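Local coordinates for fluoroacetyl-CoA-specific thioesterase-like domain-containing protein (Thermanaerovibrio acidaminovorans, PDB 3QOO) that is of unknown function but adopts a hot-dog fold and may act as a thioesterase on acyl-CoA substrates, at residues V94-D106 and V112-T124. Sequence-based numbering, arbitrary orientation.
Sequences VEGNRVVLSMKAD and VATGLQERVVVST
Leu-101 and Gln-117 exchange two backbone hydrogen bonds at the middle of an antiparallel ladder that runs from Asn-97, in the turn before strand 98-106, to Ala-105, and from Val-121 back to Val-112 on the other strand. The ladder ends in a classic beta bulge: Val-112 and Ala-113 both face Ala-105, whose O accepts a 2.8 Å bond from Val-112 N and a weak one of 3.3 Å from Ala-113 N. Packing is tight on the face of Val-99, Leu-101, Met-103 and Ala-105. Bent at chi2 (-88°) and chi3, selenomethionine Met-103 folds over Gly-115, its CE 3.9 Å from Thr-114 C. Alongside, Arg-119 NH1 bonds Gln-117 OE1 at 2.8 Å, from above the amide plane.

The other face is looser and partly open to solvent. There Arg-98 turns at chi2 (125°), and its NH1 meets Glu-118 OE2 at 3.1 Å in a salt bridge, on its anti side and tilted out of the carboxylate plane; the two planes are 65° apart. Asn-97 OD1 accepts a hydrogen bond from Arg-98 NE at the guanidinium edge, while Val-120 lies beside Arg-98, its CG2 over one guanidinium face, toward the rim. Glu-118 OE1 is held by Arg-70 of strand 64-75.

Helix 41-56, the sausage of the hot-dog fold, covers the tight face through Met-48, Ala-52 and Val-53, and strands 84-95 and 64-75 flank the hairpin within the sheet.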
loop_
_atom_site.group_PDB
_atom_site.type_symbol
_atom_site.label_atom_id
_atom_site.label_comp_id
_atom_site.label_asym_id
_atom_site.label_seq_id
_atom_site.Cartn_x
_atom_site.Cartn_y
_atom_site.Cartn_z
ATOM N N VAL A 94 -17.753 10.693 5.703
ATOM C CA VAL A 94 -18.371 9.493 6.232
ATOM C C VAL A 94 -19.505 9.006 5.299
ATOM O O VAL A 94 -20.262 9.821 4.758
ATOM C CB VAL A 94 -18.937 9.773 7.605
ATOM C CG1 VAL A 94 -19.700 8.534 8.122
ATOM C CG2 VAL A 94 -17.821 10.203 8.514
ATOM N N GLU A 95 -19.582 7.706 5.049
ATOM C CA GLU A 95 -20.763 7.173 4.347
ATOM C C GLU A 95 -21.081 5.757 4.766
ATOM O O GLU A 95 -20.261 4.834 4.633
ATOM C CB GLU A 95 -20.668 7.308 2.822
ATOM C CG GLU A 95 -19.309 7.097 2.158
ATOM C CD GLU A 95 -19.235 7.784 0.785
ATOM O OE1 GLU A 95 -18.355 7.399 -0.015
ATOM O OE2 GLU A 95 -20.055 8.716 0.514
ATOM N N GLY A 96 -22.319 5.602 5.197
ATOM C CA GLY A 96 -22.772 4.405 5.845
ATOM C C GLY A 96 -21.888 4.110 7.040
ATOM O O GLY A 96 -21.697 4.944 7.920
ATOM N N ASN A 97 -21.335 2.903 7.049
ATOM C CA ASN A 97 -20.426 2.454 8.113
ATOM C C ASN A 97 -18.977 2.627 7.708
ATOM O O ASN A 97 -18.094 1.987 8.267
ATOM C CB ASN A 97 -20.728 1.023 8.535
ATOM C CG ASN A 97 -20.510 -0.004 7.413
ATOM O OD1 ASN A 97 -20.313 0.344 6.247
ATOM N ND2 ASN A 97 -20.564 -1.281 7.769
ATOM N N ARG A 98 -18.728 3.535 6.762
ATOM C CA ARG A 98 -17.372 3.761 6.291
ATOM C C ARG A 98 -16.897 5.196 6.458
ATOM O O ARG A 98 -17.681 6.133 6.437
ATOM C CB ARG A 98 -17.251 3.337 4.852
ATOM C CG ARG A 98 -17.227 1.804 4.684
ATOM C CD ARG A 98 -18.272 1.447 3.777
ATOM N NE ARG A 98 -18.470 0.016 3.793
ATOM C CZ ARG A 98 -17.844 -0.868 3.043
ATOM N NH1 ARG A 98 -16.871 -0.509 2.215
ATOM N NH2 ARG A 98 -18.193 -2.128 3.164
ATOM N N VAL A 99 -15.588 5.327 6.607
ATOM C CA VAL A 99 -14.921 6.595 6.752
ATOM C C VAL A 99 -13.834 6.639 5.685
ATOM O O VAL A 99 -13.049 5.690 5.551
ATOM C CB VAL A 99 -14.304 6.792 8.162
ATOM C CG1 VAL A 99 -13.676 8.171 8.270
ATOM C CG2 VAL A 99 -15.349 6.554 9.274
ATOM N N VAL A 100 -13.784 7.730 4.929
ATOM C CA VAL A 100 -12.688 7.939 3.975
ATOM C C VAL A 100 -11.769 9.022 4.574
ATOM O O VAL A 100 -12.253 10.083 5.004
ATOM C CB VAL A 100 -13.210 8.375 2.603
ATOM C CG1 VAL A 100 -12.018 8.613 1.664
ATOM C CG2 VAL A 100 -14.149 7.312 1.985
ATOM N N LEU A 101 -10.486 8.716 4.642
ATOM C CA LEU A 101 -9.463 9.596 5.145
ATOM C C LEU A 101 -8.468 9.930 4.058
ATOM O O LEU A 101 -8.131 9.068 3.240
ATOM C CB LEU A 101 -8.738 8.921 6.308
ATOM C CG LEU A 101 -9.685 8.493 7.451
ATOM C CD1 LEU A 101 -10.001 7.005 7.357
ATOM C CD2 LEU A 101 -9.083 8.796 8.802
ATOM N N SER A 102 -7.995 11.172 4.048
ATOM C CA SER A 102 -6.935 11.581 3.171
ATOM C C SER A 102 -5.609 11.624 3.932
ATOM O O SER A 102 -5.585 11.669 5.156
ATOM C CB SER A 102 -7.258 12.949 2.631
ATOM O OG SER A 102 -7.339 13.901 3.654
HETATM N N MSE A 103 -4.523 11.599 3.178
HETATM C CA MSE A 103 -3.179 11.560 3.739
HETATM C C MSE A 103 -2.261 12.457 2.942
HETATM O O MSE A 103 -2.326 12.508 1.705
HETATM C CB MSE A 103 -2.633 10.116 3.716
HETATM C CG MSE A 103 -1.265 9.915 4.298
HETATM SE SE MSE A 103 0.204 10.175 3.044
HETATM C CE MSE A 103 0.183 8.401 2.204
ATOM N N LYS A 104 -1.387 13.149 3.661
ATOM C CA LYS A 104 -0.287 13.862 3.070
ATOM C C LYS A 104 0.950 13.582 3.884
ATOM O O LYS A 104 0.905 13.580 5.106
ATOM C CB LYS A 104 -0.565 15.381 2.980
ATOM C CG LYS A 104 0.363 16.150 2.041
ATOM C CD LYS A 104 -0.262 17.483 1.647
ATOM C CE LYS A 104 0.654 18.303 0.744
ATOM N NZ LYS A 104 -0.027 19.577 0.370
ATOM N N ALA A 105 2.039 13.328 3.192
ATOM C CA ALA A 105 3.349 13.076 3.769
ATOM C C ALA A 105 4.298 14.122 3.242
ATOM O O ALA A 105 4.437 14.306 2.037
ATOM C CB ALA A 105 3.821 11.663 3.427
ATOM N N ASP A 106 4.994 14.781 4.165
ATOM C CA ASP A 106 5.875 15.889 3.855
ATOM C C ASP A 106 7.165 15.726 4.636
ATOM O O ASP A 106 7.220 15.086 5.683
ATOM C CB ASP A 106 5.215 17.218 4.266
ATOM C CG ASP A 106 3.823 17.380 3.705
ATOM O OD1 ASP A 106 2.834 17.348 4.483
ATOM O OD2 ASP A 106 3.704 17.514 2.492
ATOM N N VAL A 112 6.134 14.530 -0.182
ATOM C CA VAL A 112 6.707 13.329 -0.741
ATOM C C VAL A 112 5.647 12.323 -1.215
ATOM O O VAL A 112 5.939 11.498 -2.082
ATOM C CB VAL A 112 7.719 12.660 0.191
ATOM C CG1 VAL A 112 8.950 13.544 0.361
ATOM C CG2 VAL A 112 7.127 12.302 1.560
ATOM N N ALA A 113 4.448 12.344 -0.640
ATOM C CA ALA A 113 3.386 11.420 -1.045
ATOM C C ALA A 113 2.048 11.953 -0.584
ATOM O O ALA A 113 1.958 12.767 0.358
ATOM C CB ALA A 113 3.586 10.009 -0.482
ATOM N N THR A 114 0.982 11.491 -1.229
ATOM C CA THR A 114 -0.388 11.706 -0.804
ATOM C C THR A 114 -1.119 10.373 -0.849
ATOM O O THR A 114 -0.628 9.407 -1.461
ATOM C CB THR A 114 -1.096 12.723 -1.673
ATOM O OG1 THR A 114 -1.010 12.343 -3.029
ATOM C CG2 THR A 114 -0.507 14.135 -1.443
ATOM N N GLY A 115 -2.275 10.290 -0.221
ATOM C CA GLY A 115 -3.018 9.067 -0.219
ATOM C C GLY A 115 -4.431 9.183 0.233
ATOM O O GLY A 115 -4.862 10.269 0.664
ATOM N N LEU A 116 -5.152 8.071 0.180
ATOM C CA LEU A 116 -6.443 7.987 0.795
ATOM C C LEU A 116 -6.652 6.565 1.289
ATOM O O LEU A 116 -6.069 5.606 0.768
ATOM C CB LEU A 116 -7.538 8.397 -0.110
ATOM C CG LEU A 116 -7.943 7.487 -1.203
ATOM C CD1 LEU A 116 -8.652 6.175 -0.734
ATOM C CD2 LEU A 116 -8.874 8.247 -2.173
ATOM N N GLN A 117 -7.542 6.431 2.269
ATOM C CA GLN A 117 -7.906 5.132 2.801
ATOM C C GLN A 117 -9.372 5.139 3.205
ATOM O O GLN A 117 -9.827 6.072 3.888
ATOM C CB GLN A 117 -7.018 4.749 3.968
ATOM C CG GLN A 117 -7.254 3.308 4.472
ATOM C CD GLN A 117 -6.183 2.885 5.428
ATOM O OE1 GLN A 117 -6.368 2.944 6.647
ATOM N NE2 GLN A 117 -5.024 2.493 4.887
ATOM N N GLU A 118 -10.117 4.126 2.790
ATOM C CA GLU A 118 -11.472 3.908 3.217
ATOM C C GLU A 118 -11.446 2.774 4.220
ATOM O O GLU A 118 -10.889 1.718 3.926
ATOM C CB GLU A 118 -12.363 3.557 2.047
ATOM C CG GLU A 118 -13.822 3.276 2.401
ATOM C CD GLU A 118 -14.648 2.849 1.233
ATOM O OE1 GLU A 118 -14.253 3.118 0.079
ATOM O OE2 GLU A 118 -15.699 2.223 1.492
ATOM N N ARG A 119 -12.058 2.998 5.377
ATOM C CA ARG A 119 -12.138 1.963 6.420
ATOM C C ARG A 119 -13.614 1.733 6.780
ATOM O O ARG A 119 -14.440 2.656 6.683
ATOM C CB ARG A 119 -11.359 2.399 7.675
ATOM C CG ARG A 119 -9.898 2.689 7.389
ATOM C CD ARG A 119 -9.038 2.898 8.632
ATOM N NE ARG A 119 -8.922 1.696 9.445
ATOM C CZ ARG A 119 -8.124 0.669 9.177
ATOM N NH1 ARG A 119 -7.265 0.696 8.134
ATOM N NH2 ARG A 119 -8.172 -0.403 9.960
ATOM N N VAL A 120 -13.920 0.509 7.171
ATOM C CA VAL A 120 -15.257 0.102 7.570
ATOM C C VAL A 120 -15.264 -0.232 9.055
ATOM O O VAL A 120 -14.321 -0.805 9.576
ATOM C CB VAL A 120 -15.804 -1.086 6.713
ATOM C CG1 VAL A 120 -14.942 -2.365 6.856
ATOM C CG2 VAL A 120 -17.259 -1.394 7.039
ATOM N N VAL A 121 -16.343 0.151 9.744
ATOM C CA VAL A 121 -16.511 -0.218 11.125
ATOM C C VAL A 121 -17.191 -1.567 11.215
ATOM O O VAL A 121 -18.235 -1.790 10.565
ATOM C CB VAL A 121 -17.320 0.854 11.896
ATOM C CG1 VAL A 121 -17.614 0.349 13.309
ATOM C CG2 VAL A 121 -16.593 2.139 11.862
ATOM N N VAL A 122 -16.581 -2.488 11.967
ATOM C CA VAL A 122 -17.072 -3.844 12.067
ATOM C C VAL A 122 -17.175 -4.226 13.541
ATOM O O VAL A 122 -16.445 -3.706 14.371
ATOM C CB VAL A 122 -16.113 -4.858 11.319
ATOM C CG1 VAL A 122 -15.868 -4.494 9.847
ATOM C CG2 VAL A 122 -14.767 -5.006 12.033
ATOM N N SER A 123 -18.057 -5.186 13.814
ATOM C CA SER A 123 -18.077 -5.925 15.055
ATOM C C SER A 123 -16.938 -6.938 15.058
ATOM O O SER A 123 -16.794 -7.707 14.106
ATOM C CB SER A 123 -19.385 -6.700 15.147
ATOM O OG SER A 123 -19.294 -7.761 16.066
ATOM N N THR A 124 -16.119 -6.938 16.097
ATOM C CA THR A 124 -15.007 -7.885 16.206
ATOM C C THR A 124 -15.570 -9.316 16.201
ATOM O O THR A 124 -14.975 -10.216 15.622
ATOM C CB THR A 124 -14.131 -7.634 17.446
ATOM O OG1 THR A 124 -14.916 -7.845 18.596
ATOM C CG2 THR A 124 -13.615 -6.219 17.430
#